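Local coordinates for protein MarR family transcriptional regulator (Peptoclostridium difficile, PDB 5ERI) that probably binds DNA as a dimeric transcription factor of the MarR family, with a winged helix-turn-helix fold, at residues 61-66 against 123-127. Sequence-based numbering, arbitrary orientation.
Sequences LTRICE and YELII
Glu66 and Tyr123 join two helices of a MarR subunit in a helix-helix contact with one polar end: helix 57-66, near its C-terminus, meets the long helix 117-138 that follows the wing hairpin of strands 99-103 and 111-115. The short segments cross at -121° with their axes 10.5 Å apart, a gap that the tyrosine helps to bridge. Its CG stands anti to the backbone N (chi1 174°), which sends the ring across to the other helix. There Tyr123 OH donates a very short hydrogen bond, 2.5 Å though of uncertain exact length, to Glu66 OE2, which sits at the ring edge; carboxylate and ring planes are nearly perpendicular, 87° apart. Nearer the root of the ring, Cys65 CB packs obliquely 3.6 Å from Tyr123 CD1, and Cys65 SG makes a sulfur-aromatic contact well off the ring normal. Ile127 CG1, from the tyrosine's own helix, lies against one ring face. Beside this, Thr62 and Ile126 meet methyl to methyl, CG2 to CG2 at a tight 3.5 Å, while Thr62 OG1 is hydrogen-bonded to the carbonyl O of Thr59 in its own helix. Leu61 CD2 more loosely meets Ile126 CD1, 4.3 Å away. Glu66 OE1 forms a salt bridge with Arg31 of the second subunit, so one carboxylate links the helix pair to the dimer interface; that pairing probably favours its charged form, suited to accepting the hydrogen bond from the phenol.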
loop_
_atom_site.group_PDB
_atom_site.type_symbol
_atom_site.label_atom_id
_atom_site.label_comp_id
_atom_site.label_asym_id
_atom_site.label_seq_id
_atom_site.Cartn_x
_atom_site.Cartn_y
_atom_site.Cartn_z
ATOM N N LEU A 61 -6.745 5.644 12.654
ATOM C CA LEU A 61 -7.854 5.678 13.593
ATOM C C LEU A 61 -8.148 4.325 14.256
ATOM O O LEU A 61 -8.278 4.239 15.488
ATOM C CB LEU A 61 -9.072 6.231 12.914
ATOM C CG LEU A 61 -10.292 6.476 13.797
ATOM C CD1 LEU A 61 -9.823 7.233 15.018
ATOM C CD2 LEU A 61 -11.333 7.271 13.013
ATOM N N THR A 62 -8.235 3.256 13.476
ATOM C CA THR A 62 -8.524 1.940 14.067
ATOM C C THR A 62 -7.483 1.553 15.077
ATOM O O THR A 62 -7.824 0.977 16.108
ATOM C CB THR A 62 -8.649 0.788 13.023
ATOM O OG1 THR A 62 -7.408 0.597 12.378
ATOM C CG2 THR A 62 -9.627 1.108 11.944
ATOM N N ARG A 63 -6.205 1.805 14.779
ATOM C CA ARG A 63 -5.179 1.455 15.751
ATOM C C ARG A 63 -5.260 2.245 17.042
ATOM O O ARG A 63 -4.962 1.723 18.148
ATOM C CB ARG A 63 -3.794 1.610 15.188
ATOM C CG ARG A 63 -3.516 0.791 13.970
ATOM C CD ARG A 63 -4.013 -0.654 14.055
ATOM N NE ARG A 63 -4.275 -1.114 12.708
ATOM C CZ ARG A 63 -3.480 -1.869 12.012
ATOM N NH1 ARG A 63 -2.366 -2.345 12.564
ATOM N NH2 ARG A 63 -3.822 -2.181 10.759
ATOM N N ILE A 64 -5.658 3.508 16.918
ATOM C CA ILE A 64 -5.875 4.339 18.082
ATOM C C ILE A 64 -7.065 3.811 18.887
ATOM O O ILE A 64 -6.965 3.608 20.084
ATOM C CB ILE A 64 -6.013 5.801 17.685
ATOM C CG1 ILE A 64 -4.642 6.328 17.285
ATOM C CG2 ILE A 64 -6.511 6.626 18.834
ATOM C CD1 ILE A 64 -4.684 7.621 16.495
ATOM N N CYS A 65 -8.185 3.542 18.236
ATOM C CA CYS A 65 -9.314 2.953 18.971
ATOM C C CYS A 65 -9.009 1.609 19.623
ATOM O O CYS A 65 -9.497 1.321 20.722
ATOM C CB CYS A 65 -10.488 2.756 18.065
ATOM S SG CYS A 65 -11.163 4.289 17.383
ATOM N N GLU A 66 -8.227 0.770 18.945
ATOM C CA GLU A 66 -7.907 -0.539 19.488
ATOM C C GLU A 66 -6.873 -0.480 20.585
ATOM O O GLU A 66 -6.813 -1.422 21.402
ATOM C CB GLU A 66 -7.396 -1.474 18.362
ATOM C CG GLU A 66 -8.537 -1.902 17.436
ATOM C CD GLU A 66 -8.076 -2.277 16.048
ATOM O OE1 GLU A 66 -6.831 -2.373 15.830
ATOM O OE2 GLU A 66 -8.994 -2.528 15.244
ATOM N N TYR A 123 -15.754 3.489 14.444
ATOM C CA TYR A 123 -14.865 2.340 14.555
ATOM C C TYR A 123 -15.582 1.072 14.119
ATOM O O TYR A 123 -14.997 0.236 13.416
ATOM C CB TYR A 123 -14.312 2.182 15.967
ATOM C CG TYR A 123 -13.522 0.922 16.107
ATOM C CD1 TYR A 123 -12.255 0.846 15.604
ATOM C CD2 TYR A 123 -14.040 -0.202 16.703
ATOM C CE1 TYR A 123 -11.503 -0.302 15.691
ATOM C CE2 TYR A 123 -13.289 -1.377 16.783
ATOM C CZ TYR A 123 -12.024 -1.412 16.269
ATOM O OH TYR A 123 -11.227 -2.547 16.324
ATOM N N GLU A 124 -16.853 0.944 14.500
ATOM C CA GLU A 124 -17.598 -0.280 14.230
ATOM C C GLU A 124 -17.886 -0.314 12.764
ATOM O O GLU A 124 -17.770 -1.366 12.141
ATOM C CB GLU A 124 -18.921 -0.354 15.036
ATOM C CG GLU A 124 -18.786 -0.424 16.572
ATOM C CD GLU A 124 -17.775 -1.465 17.097
ATOM O OE1 GLU A 124 -17.378 -1.346 18.288
ATOM O OE2 GLU A 124 -17.364 -2.394 16.348
ATOM N N LEU A 125 -18.262 0.841 12.232
ATOM C CA LEU A 125 -18.431 0.997 10.796
ATOM C C LEU A 125 -17.160 0.543 10.008
ATOM O O LEU A 125 -17.230 -0.181 9.000
ATOM C CB LEU A 125 -18.776 2.468 10.490
ATOM C CG LEU A 125 -19.249 2.810 9.048
ATOM C CD1 LEU A 125 -19.955 1.643 8.314
ATOM C CD2 LEU A 125 -20.146 4.069 9.047
ATOM N N ILE A 126 -15.986 0.964 10.484
ATOM C CA ILE A 126 -14.768 0.686 9.753
ATOM C C ILE A 126 -14.540 -0.812 9.761
ATOM O O ILE A 126 -14.138 -1.411 8.781
ATOM C CB ILE A 126 -13.557 1.434 10.358
ATOM C CG1 ILE A 126 -13.645 2.931 10.077
ATOM C CG2 ILE A 126 -12.286 0.903 9.724
ATOM C CD1 ILE A 126 -12.670 3.777 10.891
ATOM N N ILE A 127 -14.764 -1.423 10.906
ATOM C CA ILE A 127 -14.493 -2.855 11.043
ATOM C C ILE A 127 -15.460 -3.685 10.221
ATOM O O ILE A 127 -15.078 -4.728 9.665
ATOM C CB ILE A 127 -14.568 -3.268 12.524
ATOM C CG1 ILE A 127 -13.407 -2.641 13.307
ATOM C CG2 ILE A 127 -14.483 -4.772 12.655
ATOM C CD1 ILE A 127 -12.004 -3.163 12.973
#